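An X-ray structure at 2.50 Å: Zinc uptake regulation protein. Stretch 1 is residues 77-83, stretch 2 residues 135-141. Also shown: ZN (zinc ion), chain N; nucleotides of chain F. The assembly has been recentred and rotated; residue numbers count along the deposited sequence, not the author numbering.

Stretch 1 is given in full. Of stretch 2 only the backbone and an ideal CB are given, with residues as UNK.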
# COMPACT_ATOMS: atom_id res chain seq x y z
N HIS D 77 3.83 27.27 5.33
CA HIS D 77 2.45 26.81 5.38
C HIS D 77 2.40 25.35 4.94
O HIS D 77 3.17 24.92 4.07
CB HIS D 77 1.56 27.63 4.45
CG HIS D 77 1.44 29.07 4.85
ND1 HIS D 77 0.86 29.47 6.03
CD2 HIS D 77 1.81 30.20 4.20
CE1 HIS D 77 0.90 30.79 6.10
NE2 HIS D 77 1.47 31.25 5.01
N LYS D 78 1.49 24.61 5.56
CA LYS D 78 1.19 23.25 5.14
C LYS D 78 0.06 23.30 4.12
O LYS D 78 -0.97 23.94 4.36
CB LYS D 78 0.77 22.41 6.34
CG LYS D 78 0.48 20.96 6.00
CD LYS D 78 -0.01 20.20 7.22
CE LYS D 78 -0.20 18.73 6.92
NZ LYS D 78 1.09 18.05 6.63
N VAL D 79 0.26 22.63 2.99
CA VAL D 79 -0.79 22.49 1.99
C VAL D 79 -1.56 21.19 2.28
O VAL D 79 -1.04 20.10 2.05
CB VAL D 79 -0.20 22.44 0.56
CG1 VAL D 79 -1.31 22.56 -0.48
CG2 VAL D 79 0.84 23.55 0.38
N GLU D 80 -2.78 21.34 2.78
CA GLU D 80 -3.55 20.22 3.34
C GLU D 80 -4.19 19.30 2.30
O GLU D 80 -4.40 18.12 2.57
CB GLU D 80 -4.65 20.77 4.25
CG GLU D 80 -4.15 21.63 5.40
CD GLU D 80 -3.53 20.82 6.53
OE1 GLU D 80 -3.35 19.60 6.36
OE2 GLU D 80 -3.22 21.42 7.58
N SER D 81 -4.53 19.84 1.13
CA SER D 81 -5.18 19.03 0.10
C SER D 81 -4.17 18.04 -0.47
O SER D 81 -4.52 16.90 -0.79
CB SER D 81 -5.73 19.92 -1.01
OG SER D 81 -4.70 20.63 -1.67
N THR D 82 -2.93 18.49 -0.59
CA THR D 82 -1.80 17.60 -0.80
C THR D 82 -1.33 17.20 0.59
O THR D 82 -2.11 17.23 1.54
CB THR D 82 -0.66 18.30 -1.57
OG1 THR D 82 -0.14 19.38 -0.78
CG2 THR D 82 -1.16 18.85 -2.90
N ASN D 83 -0.06 16.84 0.72
CA ASN D 83 0.54 16.68 2.03
C ASN D 83 1.95 17.25 1.93
O ASN D 83 2.94 16.58 2.22
CB ASN D 83 0.52 15.22 2.48
CG ASN D 83 -0.88 14.73 2.79
OD1 ASN D 83 -1.47 15.09 3.82
ND2 ASN D 83 -1.43 13.91 1.91
N UNK D 135 -8.55 29.22 8.81
CA UNK D 135 -9.11 28.89 7.51
C UNK D 135 -8.12 28.14 6.64
O UNK D 135 -6.92 28.40 6.66
CB UNK D 135 -9.57 30.16 6.80
N UNK D 136 -8.65 27.20 5.86
CA UNK D 136 -7.87 26.50 4.85
C UNK D 136 -8.52 26.75 3.50
O UNK D 136 -9.59 26.22 3.20
CB UNK D 136 -7.78 25.00 5.15
N UNK D 137 -7.87 27.58 2.69
CA UNK D 137 -8.34 27.86 1.34
C UNK D 137 -7.28 27.41 0.35
O UNK D 137 -6.18 27.96 0.31
CB UNK D 137 -8.66 29.35 1.16
N UNK D 138 -7.61 26.39 -0.42
CA UNK D 138 -6.70 25.82 -1.39
C UNK D 138 -7.44 25.57 -2.70
O UNK D 138 -8.44 24.86 -2.73
CB UNK D 138 -6.08 24.53 -0.86
N UNK D 139 -6.93 26.17 -3.77
CA UNK D 139 -7.55 26.07 -5.08
C UNK D 139 -6.70 25.21 -5.99
O UNK D 139 -5.48 25.35 -6.03
CB UNK D 139 -7.76 27.46 -5.69
N UNK D 140 -7.35 24.30 -6.72
CA UNK D 140 -6.67 23.43 -7.67
C UNK D 140 -7.09 23.77 -9.09
O UNK D 140 -8.23 24.15 -9.34
CB UNK D 140 -6.96 21.96 -7.36
N UNK D 141 -6.15 23.63 -10.01
CA UNK D 141 -6.41 23.91 -11.41
C UNK D 141 -5.12 24.00 -12.21
O UNK D 141 -4.21 23.19 -12.01
CB UNK D 141 -7.21 25.21 -11.55
ZN ZN N . 1.78 33.04 4.13
P DA F 21 2.55 14.46 6.23
OP1 DA F 21 1.40 15.36 6.45
OP2 DA F 21 3.80 14.96 5.62
O5' DA F 21 2.93 13.81 7.63
C5' DA F 21 1.89 13.20 8.37
C4' DA F 21 2.42 12.57 9.64
O4' DA F 21 3.28 11.46 9.31
C3' DA F 21 3.25 13.47 10.54
O3' DA F 21 2.47 13.78 11.68
C2' DA F 21 4.51 12.66 10.87
C1' DA F 21 4.13 11.26 10.42
N9 DA F 21 5.23 10.39 10.01
C8 DA F 21 6.00 10.47 8.88
N7 DA F 21 6.91 9.53 8.79
C5 DA F 21 6.72 8.77 9.94
C6 DA F 21 7.35 7.63 10.46
N6 DA F 21 8.36 6.99 9.86
N1 DA F 21 6.90 7.15 11.63
C2 DA F 21 5.88 7.77 12.25
N3 DA F 21 5.21 8.85 11.86
C4 DA F 21 5.68 9.30 10.70

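Stretch 2 runs as an extended strand, so its side chains alternate, and positions 136, 138 and 140 point their CA-to-CB bonds toward stretch 1. There the strand of His77 to Val79 gives way to a turn, and the backbone N of Glu80 and of Ser81 lie open to an acceptor arriving from stretch 2.

Position 135 has nothing of stretch 1 within 5.5 Å of its ideal CB, so stretch 1 sets no preference. It is Asn135.

At position 136 the ideal CB lies 5.0 Å from Glu80 CG, an aliphatic part of a side chain whose end leads away. No donor is on offer at that spot, so a modest hydrophobic residue such as Val, Ile or Leu would suit, and Thr is conceivable. The residue is Val136, with chi1 t, and its CG1 packs at 4.1 Å against Glu80 CG.

Position 137 is out of reach of stretch 1; Ile137 occupies it.

Position 138 is the most informative. Its ideal CB stands 4.2 Å from Ser81 OG and 5.2 Å from Val79 CG1, and beyond it wait two backbone NH groups in succession. The site asks for an acceptor on a short tether: Glu fits well, Gln could offer one carbonyl oxygen, and Asp would have a shorter reach. Glu138 is found, with chi1 m and chi2 t, extending its carboxylate to the turn. Glu80 N donates to Glu138 OE2 at 2.6 Å, and Ser81 N donates to Glu138 OE1 at 2.7 Å, so the two oxygens take neighbouring amides. Ser81 OG also donates to Glu138 OE1, at 2.7 Å. The carboxylate thus holds the turn by backbone as well as side chain.

Position 139 points away, leaving stretch 1 without a say. Ala139 is there.

Position 140 again points toward stretch 1, but nothing lies within 5.5 Å of its ideal CB, so only a longer side chain could bridge the gap. With the hydroxyl of Ser81 ahead, His, Gln, Lys or Arg are plausible. His140, with chi1 m, brings its ring edge to the serine: His140 NE2 donates to Ser81 OG at 2.6 Å. That hydroxyl therefore accepts from the imidazole and donates to the carboxylate, relaying one polar chain across the contact.

At position 141 the chain turns a corner, with phi/psi of 167/-137, a combination that favours glycine. Gly141 it is, out of reach of stretch 1.

Stretch 2 (135-141) NVIEAHG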
# COMPACT_ATOMS: atom_id res chain seq x y z
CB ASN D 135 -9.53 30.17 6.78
CG ASN D 135 -10.93 30.62 7.15
OD1 ASN D 135 -11.61 29.99 7.96
ND2 ASN D 135 -11.37 31.72 6.55
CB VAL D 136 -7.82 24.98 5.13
CG1 VAL D 136 -7.00 24.27 4.05
CG2 VAL D 136 -7.24 24.71 6.51
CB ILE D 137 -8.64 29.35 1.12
CG1 ILE D 137 -9.34 29.94 2.35
CG2 ILE D 137 -9.49 29.53 -0.13
CD1 ILE D 137 -8.40 30.63 3.31
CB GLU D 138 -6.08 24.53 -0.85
CG GLU D 138 -5.27 24.74 0.42
CD GLU D 138 -4.72 23.45 0.99
OE1 GLU D 138 -4.86 22.40 0.33
OE2 GLU D 138 -4.15 23.49 2.10
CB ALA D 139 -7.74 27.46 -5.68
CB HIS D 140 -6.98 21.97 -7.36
CG HIS D 140 -6.37 21.47 -6.09
ND1 HIS D 140 -5.17 20.81 -6.06
CD2 HIS D 140 -6.79 21.57 -4.81
CE1 HIS D 140 -4.87 20.50 -4.81
NE2 HIS D 140 -5.84 20.95 -4.03
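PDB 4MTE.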